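Local coordinates for BauA (Acinetobacter baumannii, PDB 6H7F), which probably takes up iron as a TonB-dependent outer-membrane receptor, and here holds preacinetobactin and acinetobactin in its extracellular pocket, at residues L336-F341 against R382-F387; K316-S321 against P406-P411; T312-Y317 against A340-K345. All coordinates share one frame; numbering follows the deposited sequence.

Contact 1 (L336-F341 against R382-F387). With FV8 ((4~{S},5~{R})-2-[2,3-bis(oxidanyl)phenyl]-~{N}-[2-(1~{H}-imidazol-4-yl)ethyl]-5-methyl-~{N}-oxidanyl-4,5-dihydro-1,3-oxazole-4-carboxamide), chain E.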
loop_
_atom_site.group_PDB
_atom_site.type_symbol
_atom_site.label_atom_id
_atom_site.label_comp_id
_atom_site.label_asym_id
_atom_site.label_seq_id
_atom_site.Cartn_x
_atom_site.Cartn_y
_atom_site.Cartn_z
ATOM N N LEU A 336 -11.792 -4.064 33.420
ATOM C CA LEU A 336 -13.023 -4.249 32.696
ATOM C C LEU A 336 -14.149 -3.529 33.443
ATOM O O LEU A 336 -14.109 -3.387 34.677
ATOM C CB LEU A 336 -13.301 -5.747 32.559
ATOM C CG LEU A 336 -12.164 -6.574 31.944
ATOM C CD1 LEU A 336 -12.546 -8.038 31.846
ATOM C CD2 LEU A 336 -11.773 -6.051 30.569
ATOM N N GLY A 337 -15.134 -3.061 32.674
ATOM C CA GLY A 337 -16.292 -2.382 33.196
ATOM C C GLY A 337 -17.488 -2.583 32.292
ATOM O O GLY A 337 -17.330 -2.983 31.151
ATOM N N GLN A 338 -18.685 -2.325 32.828
ATOM C CA GLN A 338 -19.918 -2.322 32.058
ATOM C C GLN A 338 -20.732 -1.096 32.450
ATOM O O GLN A 338 -20.738 -0.677 33.626
ATOM C CB GLN A 338 -20.731 -3.598 32.301
ATOM C CG GLN A 338 -19.965 -4.872 31.978
ATOM C CD GLN A 338 -20.788 -6.128 32.161
ATOM O OE1 GLN A 338 -21.821 -6.133 32.839
ATOM N NE2 GLN A 338 -20.316 -7.216 31.565
ATOM N N LEU A 339 -21.413 -0.532 31.459
ATOM C CA LEU A 339 -22.291 0.594 31.667
ATOM C C LEU A 339 -23.501 0.461 30.738
ATOM O O LEU A 339 -23.368 0.075 29.557
ATOM C CB LEU A 339 -21.510 1.882 31.406
ATOM C CG LEU A 339 -22.304 3.181 31.539
ATOM C CD1 LEU A 339 -22.712 3.437 32.986
ATOM C CD2 LEU A 339 -21.484 4.357 31.014
ATOM N N ALA A 340 -24.683 0.741 31.298
ATOM C CA ALA A 340 -25.867 1.027 30.518
ATOM C C ALA A 340 -26.528 2.279 31.080
ATOM O O ALA A 340 -26.555 2.470 32.288
ATOM C CB ALA A 340 -26.801 -0.151 30.547
ATOM N N PHE A 341 -27.016 3.148 30.197
ATOM C CA PHE A 341 -27.827 4.227 30.639
ATOM C C PHE A 341 -28.909 4.503 29.602
ATOM O O PHE A 341 -28.717 4.269 28.401
ATOM C CB PHE A 341 -26.980 5.443 31.025
ATOM C CG PHE A 341 -26.207 6.114 29.918
ATOM C CD1 PHE A 341 -26.819 7.011 29.062
ATOM C CD2 PHE A 341 -24.839 5.924 29.797
ATOM C CE1 PHE A 341 -26.088 7.662 28.072
ATOM C CE2 PHE A 341 -24.109 6.581 28.813
ATOM C CZ PHE A 341 -24.732 7.451 27.951
ATOM N N ARG A 382 -18.121 -0.761 38.139
ATOM C CA ARG A 382 -16.727 -0.314 38.209
ATOM C C ARG A 382 -15.837 -1.548 38.403
ATOM O O ARG A 382 -14.734 -1.616 37.904
ATOM C CB ARG A 382 -16.551 0.713 39.336
ATOM C CG ARG A 382 -16.979 2.132 38.967
ATOM C CD ARG A 382 -17.030 3.110 40.150
ATOM N NE ARG A 382 -18.350 3.190 40.792
ATOM C CZ ARG A 382 -19.283 4.106 40.515
ATOM N NH1 ARG A 382 -18.956 5.228 39.894
ATOM N NH2 ARG A 382 -20.541 3.893 40.858
ATOM N N ILE A 383 -16.370 -2.540 39.112
ATOM C CA ILE A 383 -15.713 -3.814 39.314
ATOM C C ILE A 383 -16.699 -4.919 38.933
ATOM O O ILE A 383 -17.728 -5.063 39.575
ATOM C CB ILE A 383 -15.253 -3.953 40.777
ATOM C CG1 ILE A 383 -14.230 -2.878 41.153
ATOM C CG2 ILE A 383 -14.734 -5.353 41.042
ATOM C CD1 ILE A 383 -13.835 -2.898 42.621
ATOM N N ILE A 384 -16.378 -5.681 37.883
ATOM C CA ILE A 384 -17.223 -6.768 37.462
ATOM C C ILE A 384 -16.894 -7.997 38.306
ATOM O O ILE A 384 -15.751 -8.424 38.324
ATOM C CB ILE A 384 -17.038 -7.060 35.967
ATOM C CG1 ILE A 384 -17.216 -5.813 35.105
ATOM C CG2 ILE A 384 -17.965 -8.189 35.527
ATOM C CD1 ILE A 384 -16.874 -6.041 33.648
ATOM N N PRO A 385 -17.874 -8.601 39.021
ATOM C CA PRO A 385 -17.632 -9.830 39.776
ATOM C C PRO A 385 -17.083 -10.931 38.861
ATOM O O PRO A 385 -17.651 -11.198 37.804
ATOM C CB PRO A 385 -19.017 -10.214 40.336
ATOM C CG PRO A 385 -19.797 -8.903 40.342
ATOM C CD PRO A 385 -19.261 -8.127 39.156
ATOM N N GLY A 386 -15.953 -11.523 39.257
ATOM C CA GLY A 386 -15.308 -12.601 38.482
ATOM C C GLY A 386 -14.363 -12.067 37.410
ATOM O O GLY A 386 -13.678 -12.831 36.768
ATOM N N PHE A 387 -14.321 -10.741 37.231
ATOM C CA PHE A 387 -13.502 -10.122 36.198
ATOM C C PHE A 387 -12.877 -8.816 36.711
ATOM O O PHE A 387 -12.760 -7.860 35.965
ATOM C CB PHE A 387 -14.342 -9.816 34.954
ATOM C CG PHE A 387 -14.884 -11.014 34.219
ATOM C CD1 PHE A 387 -16.031 -11.658 34.659
ATOM C CD2 PHE A 387 -14.265 -11.489 33.076
ATOM C CE1 PHE A 387 -16.537 -12.757 33.982
ATOM C CE2 PHE A 387 -14.780 -12.580 32.394
ATOM C CZ PHE A 387 -15.918 -13.205 32.845
HETATM C CAJ FV8 E . -20.839 7.943 30.614
HETATM N NAN FV8 E . -21.218 7.768 31.874
HETATM C CAI FV8 E . -20.185 7.142 32.525
HETATM N NAO FV8 E . -19.136 6.929 31.663
HETATM C CAT FV8 E . -19.568 7.441 30.503
HETATM C CAK FV8 E . -18.782 7.468 29.209
HETATM C CAL FV8 E . -18.663 6.053 28.621
HETATM N NAY FV8 E . -17.948 5.211 29.575
HETATM O OAE FV8 E . -17.010 5.798 30.385
HETATM C C FV8 E . -18.144 3.912 29.656
HETATM O O FV8 E . -18.976 3.321 28.913
HETATM C CA FV8 E . -17.392 3.309 30.698
HETATM N N FV8 E . -17.765 3.928 32.010
HETATM C CB FV8 E . -17.707 1.840 30.905
HETATM C CG2 FV8 E . -16.433 0.960 30.920
HETATM O OG1 FV8 E . -18.263 1.742 32.221
HETATM C CAR FV8 E . -18.221 2.960 32.831
HETATM C CAV FV8 E . -18.731 3.157 34.071
HETATM C CAH FV8 E . -19.290 2.073 34.757
HETATM C CAF FV8 E . -19.840 2.235 36.040
HETATM C CAG FV8 E . -19.865 3.505 36.647
HETATM C CAS FV8 E . -19.325 4.591 35.952
HETATM O OAC FV8 E . -19.295 5.861 36.461
HETATM C CAU FV8 E . -18.785 4.397 34.676
HETATM O OAD FV8 E . -18.252 5.448 34.028
HETATM O O HOH W 1 -13.926 -0.596 35.756
HETATM O O HOH W 2 -10.689 -6.021 35.447
HETATM O O HOH W 3 -13.872 -5.392 36.619
#
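Ile384 reaches across to strand residues 336-341 with its CD1 methyl, which sits 3.6 Å from Gly337 N. The same Ile384 CD1 touches Leu336 CB and Gln338 CG, each at 3.7 Å. With CG1 anti to the carbonyl carbon (chi1 -53°) and the chain extended beyond it, this one methyl is laid between two side chains of the strand, and the Gln338 chain crosses that of Ile384 at about a right angle. Nearer the turn, Leu336 CD1 meets Phe387 CB at 4.0 Å and approaches the ring obliquely beside CD2.

The backbones are joined through water. One water donates to both Leu336 O and Arg382 O; another accepts from Leu336 N and can donate to Phe387 O. A third accepts from Ile384 N, whose nitrogen is 2.8 Å from the water oxygen, and lies in donating range of Leu336 O and Phe387 O, though other acceptors compete for its protons. A type II beta turn from Ile384 to Phe387, closed by Phe387 N to Ile384 O (2.9 Å), brings the Phe387 carbonyl back toward the strand, with Gly386 taking the positive phi.

Bound preacinetobactin lies beside both segments. Leu339 CB lies 3.4 Å from its oxazoline oxygen OG1, and Leu339 CD2 packs by its hydroxamate carbonyl and imidazole. Arg382, bent at chi3, lays one guanidinium face over catechol carbon CAG, off-centre, and brings NH1 within 3.5 Å of hydroxyl OAC.

The Gln338 amide is held from outside: NE2 donates to Asn318 OD1 and Glu407 O, OE1 accepts from Thr409 N. Strand 331-358 is flanked in the barrel wall by strand 302-318, paired through Leu339 with Tyr317, and by strand 361-381, paired through Gln338 with Tyr381; loop 382-387 continues from the latter toward strand 391-394.

Contact 2 (K316-S321 against P406-P411). With FV8 ((4~{S},5~{R})-2-[2,3-bis(oxidanyl)phenyl]-~{N}-[2-(1~{H}-imidazol-4-yl)ethyl]-5-methyl-~{N}-oxidanyl-4,5-dihydro-1,3-oxazole-4-carboxamide), chain E.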
loop_
_atom_site.group_PDB
_atom_site.type_symbol
_atom_site.label_atom_id
_atom_site.label_comp_id
_atom_site.label_asym_id
_atom_site.label_seq_id
_atom_site.Cartn_x
_atom_site.Cartn_y
_atom_site.Cartn_z
ATOM N N LYS A 316 -25.134 1.159 25.758
ATOM C CA LYS A 316 -24.613 -0.058 26.405
ATOM C C LYS A 316 -23.152 -0.266 26.005
ATOM O O LYS A 316 -22.806 -0.187 24.818
ATOM C CB LYS A 316 -25.450 -1.272 26.004
ATOM C CG LYS A 316 -26.878 -1.284 26.532
ATOM C CD LYS A 316 -27.764 -2.309 25.817
ATOM C CE LYS A 316 -28.972 -2.747 26.614
ATOM N NZ LYS A 316 -29.734 -1.589 27.132
ATOM N N TYR A 317 -22.310 -0.544 27.002
ATOM C CA TYR A 317 -20.881 -0.763 26.798
ATOM C C TYR A 317 -20.426 -1.932 27.666
ATOM O O TYR A 317 -20.674 -1.960 28.877
ATOM C CB TYR A 317 -20.077 0.498 27.125
ATOM C CG TYR A 317 -18.578 0.369 26.958
ATOM C CD1 TYR A 317 -17.801 -0.332 27.863
ATOM C CD2 TYR A 317 -17.925 1.006 25.926
ATOM C CE1 TYR A 317 -16.421 -0.428 27.723
ATOM C CE2 TYR A 317 -16.551 0.925 25.767
ATOM C CZ TYR A 317 -15.786 0.206 26.667
ATOM O OH TYR A 317 -14.419 0.143 26.497
ATOM N N ASN A 318 -19.764 -2.894 27.021
ATOM C CA ASN A 318 -19.133 -4.028 27.691
ATOM C C ASN A 318 -17.689 -4.140 27.180
ATOM O O ASN A 318 -17.474 -4.442 26.011
ATOM C CB ASN A 318 -19.952 -5.301 27.454
ATOM C CG ASN A 318 -19.550 -6.473 28.333
ATOM O OD1 ASN A 318 -18.754 -6.333 29.271
ATOM N ND2 ASN A 318 -20.132 -7.633 28.062
ATOM N N GLY A 319 -16.709 -3.861 28.049
ATOM C CA GLY A 319 -15.290 -3.884 27.631
ATOM C C GLY A 319 -14.337 -3.377 28.696
ATOM O O GLY A 319 -14.561 -3.547 29.885
ATOM N N ALA A 320 -13.239 -2.770 28.249
ATOM C CA ALA A 320 -12.231 -2.195 29.149
ATOM C C ALA A 320 -12.706 -0.825 29.642
ATOM O O ALA A 320 -13.261 -0.044 28.845
ATOM C CB ALA A 320 -10.920 -2.065 28.420
ATOM N N SER A 321 -12.469 -0.538 30.934
ATOM C CA SER A 321 -12.525 0.839 31.437
ATOM C C SER A 321 -11.231 1.555 31.071
ATOM O O SER A 321 -11.282 2.703 30.691
ATOM C CB SER A 321 -12.794 0.940 32.940
ATOM O OG SER A 321 -12.072 -0.033 33.656
ATOM N N PRO A 406 -17.372 -11.319 29.713
ATOM C CA PRO A 406 -18.363 -11.347 30.783
ATOM C C PRO A 406 -19.788 -11.081 30.270
ATOM O O PRO A 406 -19.982 -10.236 29.418
ATOM C CB PRO A 406 -17.894 -10.244 31.743
ATOM C CG PRO A 406 -17.057 -9.312 30.887
ATOM C CD PRO A 406 -16.452 -10.178 29.802
ATOM N N GLU A 407 -20.761 -11.820 30.808
ATOM C CA GLU A 407 -22.166 -11.564 30.576
ATOM C C GLU A 407 -22.477 -10.114 30.965
ATOM O O GLU A 407 -21.948 -9.588 31.965
ATOM C CB GLU A 407 -23.024 -12.550 31.375
ATOM C CG GLU A 407 -23.477 -13.759 30.570
ATOM C CD GLU A 407 -24.618 -14.543 31.199
ATOM O OE1 GLU A 407 -25.361 -13.954 32.031
ATOM O OE2 GLU A 407 -24.764 -15.739 30.861
ATOM N N PHE A 408 -23.365 -9.493 30.187
ATOM C CA PHE A 408 -23.794 -8.118 30.413
ATOM C C PHE A 408 -24.934 -8.080 31.433
ATOM O O PHE A 408 -26.079 -8.298 31.073
ATOM C CB PHE A 408 -24.254 -7.500 29.095
ATOM C CG PHE A 408 -24.390 -6.001 29.132
ATOM C CD1 PHE A 408 -23.276 -5.195 29.355
ATOM C CD2 PHE A 408 -25.622 -5.396 28.946
ATOM C CE1 PHE A 408 -23.393 -3.810 29.376
ATOM C CE2 PHE A 408 -25.739 -4.010 28.983
ATOM C CZ PHE A 408 -24.626 -3.220 29.197
ATOM N N THR A 409 -24.614 -7.756 32.695
ATOM C CA THR A 409 -25.617 -7.772 33.788
ATOM C C THR A 409 -25.435 -6.569 34.715
ATOM O O THR A 409 -25.490 -6.709 35.934
ATOM C CB THR A 409 -25.495 -9.053 34.627
ATOM O OG1 THR A 409 -24.191 -9.061 35.217
ATOM C CG2 THR A 409 -25.705 -10.315 33.814
ATOM N N PRO A 410 -25.198 -5.348 34.191
ATOM C CA PRO A 410 -24.865 -4.220 35.055
ATOM C C PRO A 410 -26.049 -3.898 35.958
ATOM O O PRO A 410 -27.177 -3.785 35.488
ATOM C CB PRO A 410 -24.563 -3.090 34.066
ATOM C CG PRO A 410 -25.383 -3.456 32.848
ATOM C CD PRO A 410 -25.292 -4.970 32.774
ATOM N N PRO A 411 -25.833 -3.774 37.283
ATOM C CA PRO A 411 -26.915 -3.447 38.202
ATOM C C PRO A 411 -27.196 -1.936 38.240
ATOM O O PRO A 411 -26.316 -1.129 37.951
ATOM C CB PRO A 411 -26.359 -3.921 39.551
ATOM C CG PRO A 411 -24.863 -3.656 39.430
ATOM C CD PRO A 411 -24.535 -3.924 37.967
HETATM C CAJ FV8 E . -20.839 7.943 30.614
HETATM N NAN FV8 E . -21.218 7.768 31.874
HETATM C CAI FV8 E . -20.185 7.142 32.525
HETATM N NAO FV8 E . -19.136 6.929 31.663
HETATM C CAT FV8 E . -19.568 7.441 30.503
HETATM C CAK FV8 E . -18.782 7.468 29.209
HETATM C CAL FV8 E . -18.663 6.053 28.621
HETATM N NAY FV8 E . -17.948 5.211 29.575
HETATM O OAE FV8 E . -17.010 5.798 30.385
HETATM C C FV8 E . -18.144 3.912 29.656
HETATM O O FV8 E . -18.976 3.321 28.913
HETATM C CA FV8 E . -17.392 3.309 30.698
HETATM N N FV8 E . -17.765 3.928 32.010
HETATM C CB FV8 E . -17.707 1.840 30.905
HETATM C CG2 FV8 E . -16.433 0.960 30.920
HETATM O OG1 FV8 E . -18.263 1.742 32.221
HETATM C CAR FV8 E . -18.221 2.960 32.831
HETATM C CAV FV8 E . -18.731 3.157 34.071
HETATM C CAH FV8 E . -19.290 2.073 34.757
HETATM C CAF FV8 E . -19.840 2.235 36.040
HETATM C CAG FV8 E . -19.865 3.505 36.647
HETATM C CAS FV8 E . -19.325 4.591 35.952
HETATM O OAC FV8 E . -19.295 5.861 36.461
HETATM C CAU FV8 E . -18.785 4.397 34.676
HETATM O OAD FV8 E . -18.252 5.448 34.028
#
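Asn318 and Phe408 bring the two backbones nearest, 6.8 Å between CA atoms, where a barrel strand of this TonB-dependent receptor meets an extracellular loop. Residues 316-318 are still strand; the chain turns a corner at Gly319 and again at Ser321. Segment 406-411 has no regular structure and carries prolines at both ends. No strand pairing joins the segments; side chains of each reach the backbone or side chains of the other.

The polar link is a single bond from Asn318 ND2 to Pro406 O, 2.9 Å and close to straight at 163°. The acceptor lies in the plane of the amide, and the donor approaches nearly along the C=O axis. The amide is gripped at its other end too, by Gln338 NE2 on OD1, and the two bonds fix its rotation.

Phe408 supplies most of the apolar contact. Its CG is anti to the backbone N (chi1 -165°), which sends the ring over to the strand. There Tyr317 O lies at the ring edge, near its plane, 3.3 Å from Phe408 CE1. Phe408 CD1 lies 3.8 Å from Asn318 CB, and Phe408 CZ is equally close to Lys316 CB. The Lys316 and Phe408 side chains cross at about a right angle before the lysine amino end leads off. Pro410 CD lies over the centre of one ring face, so the loop packs on its own phenylalanine, while Gln338 and Ala340 of strand 331-358 also touch it.

Tyr317 points the other way, into the siderophore pocket, where the preacinetobactin carboxamide carbon C lies over one face of its ring. Tyr317 CE1 is 3.5 Å from the methyl CG2 of the ligand. Beyond it, the hydroxyl Tyr317 OH donates to Ala320 O at 2.6 Å, in the carbonyl plane and on a lone pair.

Contact 3 (T312-Y317 against A340-K345). With FV8 ((4~{S},5~{R})-2-[2,3-bis(oxidanyl)phenyl]-~{N}-[2-(1~{H}-imidazol-4-yl)ethyl]-5-methyl-~{N}-oxidanyl-4,5-dihydro-1,3-oxazole-4-carboxamide), chain E.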
loop_
_atom_site.group_PDB
_atom_site.type_symbol
_atom_site.label_atom_id
_atom_site.label_comp_id
_atom_site.label_asym_id
_atom_site.label_seq_id
_atom_site.Cartn_x
_atom_site.Cartn_y
_atom_site.Cartn_z
ATOM N N THR A 312 -34.769 9.835 22.851
ATOM C CA THR A 312 -34.326 8.846 23.797
ATOM C C THR A 312 -32.984 8.294 23.315
ATOM O O THR A 312 -32.736 8.179 22.113
ATOM C CB THR A 312 -35.362 7.719 23.972
ATOM O OG1 THR A 312 -35.572 7.105 22.695
ATOM C CG2 THR A 312 -36.680 8.220 24.523
ATOM N N THR A 313 -32.137 7.968 24.285
ATOM C CA THR A 313 -30.873 7.345 24.086
ATOM C C THR A 313 -30.818 6.101 24.967
ATOM O O THR A 313 -31.111 6.189 26.167
ATOM C CB THR A 313 -29.739 8.319 24.423
ATOM O OG1 THR A 313 -29.753 9.362 23.449
ATOM C CG2 THR A 313 -28.377 7.664 24.447
ATOM N N GLU A 314 -30.455 4.963 24.365
ATOM C CA GLU A 314 -30.016 3.766 25.098
ATOM C C GLU A 314 -28.560 3.458 24.731
ATOM O O GLU A 314 -28.262 3.143 23.582
ATOM C CB GLU A 314 -30.916 2.571 24.783
ATOM C CG GLU A 314 -32.396 2.833 25.037
ATOM C CD GLU A 314 -33.349 1.758 24.517
ATOM O OE1 GLU A 314 -32.877 0.690 24.082
ATOM O OE2 GLU A 314 -34.556 1.997 24.537
ATOM N N TYR A 315 -27.672 3.601 25.716
ATOM C CA TYR A 315 -26.241 3.306 25.608
ATOM C C TYR A 315 -25.921 2.034 26.388
ATOM O O TYR A 315 -26.367 1.869 27.543
ATOM C CB TYR A 315 -25.406 4.445 26.192
ATOM C CG TYR A 315 -23.910 4.230 26.223
ATOM C CD1 TYR A 315 -23.103 4.639 25.178
ATOM C CD2 TYR A 315 -23.289 3.669 27.327
ATOM C CE1 TYR A 315 -21.727 4.478 25.212
ATOM C CE2 TYR A 315 -21.918 3.524 27.392
ATOM C CZ TYR A 315 -21.131 3.927 26.326
ATOM O OH TYR A 315 -19.777 3.770 26.377
ATOM N N LYS A 316 -25.134 1.159 25.758
ATOM C CA LYS A 316 -24.613 -0.058 26.405
ATOM C C LYS A 316 -23.152 -0.266 26.005
ATOM O O LYS A 316 -22.806 -0.187 24.818
ATOM C CB LYS A 316 -25.450 -1.272 26.004
ATOM C CG LYS A 316 -26.878 -1.284 26.532
ATOM C CD LYS A 316 -27.764 -2.309 25.817
ATOM C CE LYS A 316 -28.972 -2.747 26.614
ATOM N NZ LYS A 316 -29.734 -1.589 27.132
ATOM N N TYR A 317 -22.310 -0.544 27.002
ATOM C CA TYR A 317 -20.881 -0.763 26.798
ATOM C C TYR A 317 -20.426 -1.932 27.666
ATOM O O TYR A 317 -20.674 -1.960 28.877
ATOM C CB TYR A 317 -20.077 0.498 27.125
ATOM C CG TYR A 317 -18.578 0.369 26.958
ATOM C CD1 TYR A 317 -17.801 -0.332 27.863
ATOM C CD2 TYR A 317 -17.925 1.006 25.926
ATOM C CE1 TYR A 317 -16.421 -0.428 27.723
ATOM C CE2 TYR A 317 -16.551 0.925 25.767
ATOM C CZ TYR A 317 -15.786 0.206 26.667
ATOM O OH TYR A 317 -14.419 0.143 26.497
ATOM N N ALA A 340 -24.683 0.741 31.298
ATOM C CA ALA A 340 -25.867 1.027 30.518
ATOM C C ALA A 340 -26.528 2.279 31.080
ATOM O O ALA A 340 -26.555 2.470 32.288
ATOM C CB ALA A 340 -26.801 -0.151 30.547
ATOM N N PHE A 341 -27.016 3.148 30.197
ATOM C CA PHE A 341 -27.827 4.227 30.639
ATOM C C PHE A 341 -28.909 4.503 29.602
ATOM O O PHE A 341 -28.717 4.269 28.401
ATOM C CB PHE A 341 -26.980 5.443 31.025
ATOM C CG PHE A 341 -26.207 6.114 29.918
ATOM C CD1 PHE A 341 -26.819 7.011 29.062
ATOM C CD2 PHE A 341 -24.839 5.924 29.797
ATOM C CE1 PHE A 341 -26.088 7.662 28.072
ATOM C CE2 PHE A 341 -24.109 6.581 28.813
ATOM C CZ PHE A 341 -24.732 7.451 27.951
ATOM N N ASP A 342 -30.072 4.913 30.126
ATOM C CA ASP A 342 -31.265 5.291 29.353
ATOM C C ASP A 342 -31.614 6.723 29.719
ATOM O O ASP A 342 -31.666 7.061 30.903
ATOM C CB ASP A 342 -32.467 4.388 29.658
ATOM C CG ASP A 342 -32.192 2.912 29.413
ATOM O OD1 ASP A 342 -31.557 2.603 28.388
ATOM O OD2 ASP A 342 -32.607 2.088 30.254
ATOM N N VAL A 343 -31.806 7.565 28.709
ATOM C CA VAL A 343 -32.103 8.936 28.962
ATOM C C VAL A 343 -33.262 9.359 28.053
ATOM O O VAL A 343 -33.307 9.001 26.889
ATOM C CB VAL A 343 -30.844 9.825 28.860
ATOM C CG1 VAL A 343 -29.907 9.390 27.768
ATOM C CG2 VAL A 343 -31.181 11.303 28.731
ATOM N N ASP A 344 -34.264 9.999 28.678
ATOM C CA ASP A 344 -35.439 10.594 28.012
ATOM C C ASP A 344 -35.316 12.115 28.079
ATOM O O ASP A 344 -35.214 12.700 29.177
ATOM C CB ASP A 344 -36.763 10.184 28.676
ATOM C CG ASP A 344 -37.184 8.747 28.423
ATOM O OD1 ASP A 344 -37.063 8.300 27.269
ATOM O OD2 ASP A 344 -37.631 8.081 29.391
ATOM N N LYS A 345 -35.380 12.748 26.913
ATOM C CA LYS A 345 -35.091 14.158 26.766
ATOM C C LYS A 345 -36.322 14.869 26.192
ATOM O O LYS A 345 -36.994 14.338 25.301
ATOM C CB LYS A 345 -33.871 14.355 25.852
ATOM C CG LYS A 345 -32.541 13.908 26.445
ATOM C CD LYS A 345 -31.456 13.606 25.419
ATOM C CE LYS A 345 -31.479 12.169 24.959
ATOM N NZ LYS A 345 -30.969 12.035 23.573
HETATM C CAJ FV8 E . -20.839 7.943 30.614
HETATM N NAN FV8 E . -21.218 7.768 31.874
HETATM C CAI FV8 E . -20.185 7.142 32.525
HETATM N NAO FV8 E . -19.136 6.929 31.663
HETATM C CAT FV8 E . -19.568 7.441 30.503
HETATM C CAK FV8 E . -18.782 7.468 29.209
HETATM C CAL FV8 E . -18.663 6.053 28.621
HETATM N NAY FV8 E . -17.948 5.211 29.575
HETATM O OAE FV8 E . -17.010 5.798 30.385
HETATM C C FV8 E . -18.144 3.912 29.656
HETATM O O FV8 E . -18.976 3.321 28.913
HETATM C CA FV8 E . -17.392 3.309 30.698
HETATM N N FV8 E . -17.765 3.928 32.010
HETATM C CB FV8 E . -17.707 1.840 30.905
HETATM C CG2 FV8 E . -16.433 0.960 30.920
HETATM O OG1 FV8 E . -18.263 1.742 32.221
HETATM C CAR FV8 E . -18.221 2.960 32.831
HETATM C CAV FV8 E . -18.731 3.157 34.071
HETATM C CAH FV8 E . -19.290 2.073 34.757
HETATM C CAF FV8 E . -19.840 2.235 36.040
HETATM C CAG FV8 E . -19.865 3.505 36.647
HETATM C CAS FV8 E . -19.325 4.591 35.952
HETATM O OAC FV8 E . -19.295 5.861 36.461
HETATM C CAU FV8 E . -18.785 4.397 34.676
HETATM O OAD FV8 E . -18.252 5.448 34.028
HETATM O O HOH W 4 -29.123 1.032 27.813
#
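Thr313 pairs with Val343, and Tyr315 with Phe341, as hydrogen-bonded pairs of an antiparallel beta ladder in the barrel wall; the strand axes run 4.8 Å apart at 175°. Each pair closes both its bonds: Thr313 N to Val343 O and back, and Tyr315 N to Phe341 O and back, all 3.0 Å. The Phe341 N bond is less straight (152°), its donor tilted from the carbonyl plane of Tyr315.

A water that accepts from Lys316 NZ (2.8 Å) can donate to Tyr315 O and Asp342 OD1, though other acceptors compete for its protons. It lies between Lys316 and Asp342, whose charged atoms are not in contact. Thr313 OG1 accepts from Lys345 NZ at 2.9 Å and is bonded to Asp287 OD1 as well, while that ammonium also bonds Ser311 OG.

On the face shared by Thr313, Tyr315, Phe341 and Val343, Tyr315 CB sits over the Phe341 ring centre, 3.6 Å from its centroid, a CH-pi contact. The two ring planes are 17° apart but displaced, with little overlap. Turned away from its own nitrogen, the Tyr315 ring carries the hydroxyl to the ligand: Tyr315 OH donates to preacinetobactin O at 2.7 Å.

Contact 3 is a regular strand ladder in the barrel wall, held by paired backbone bonds. Contacts 1 and 2 lie nearer the extracellular end, about 17 and 14 Å from it between centres, where loops lie against the same strands. They touch one another, about 5 Å between centres. Contact 1 is mostly buried and joins its backbones by waters around apolar side chains; contacts 2 and 3 are partly buried, contact 2 relying on one hydrogen bond from a side-chain amide and a phenylalanine. Strand 331-358 serves contacts 1 and 3, strand 302-318 contacts 2 and 3, and Gln338 ties contact 1 to contact 2. All three reach the bound siderophore.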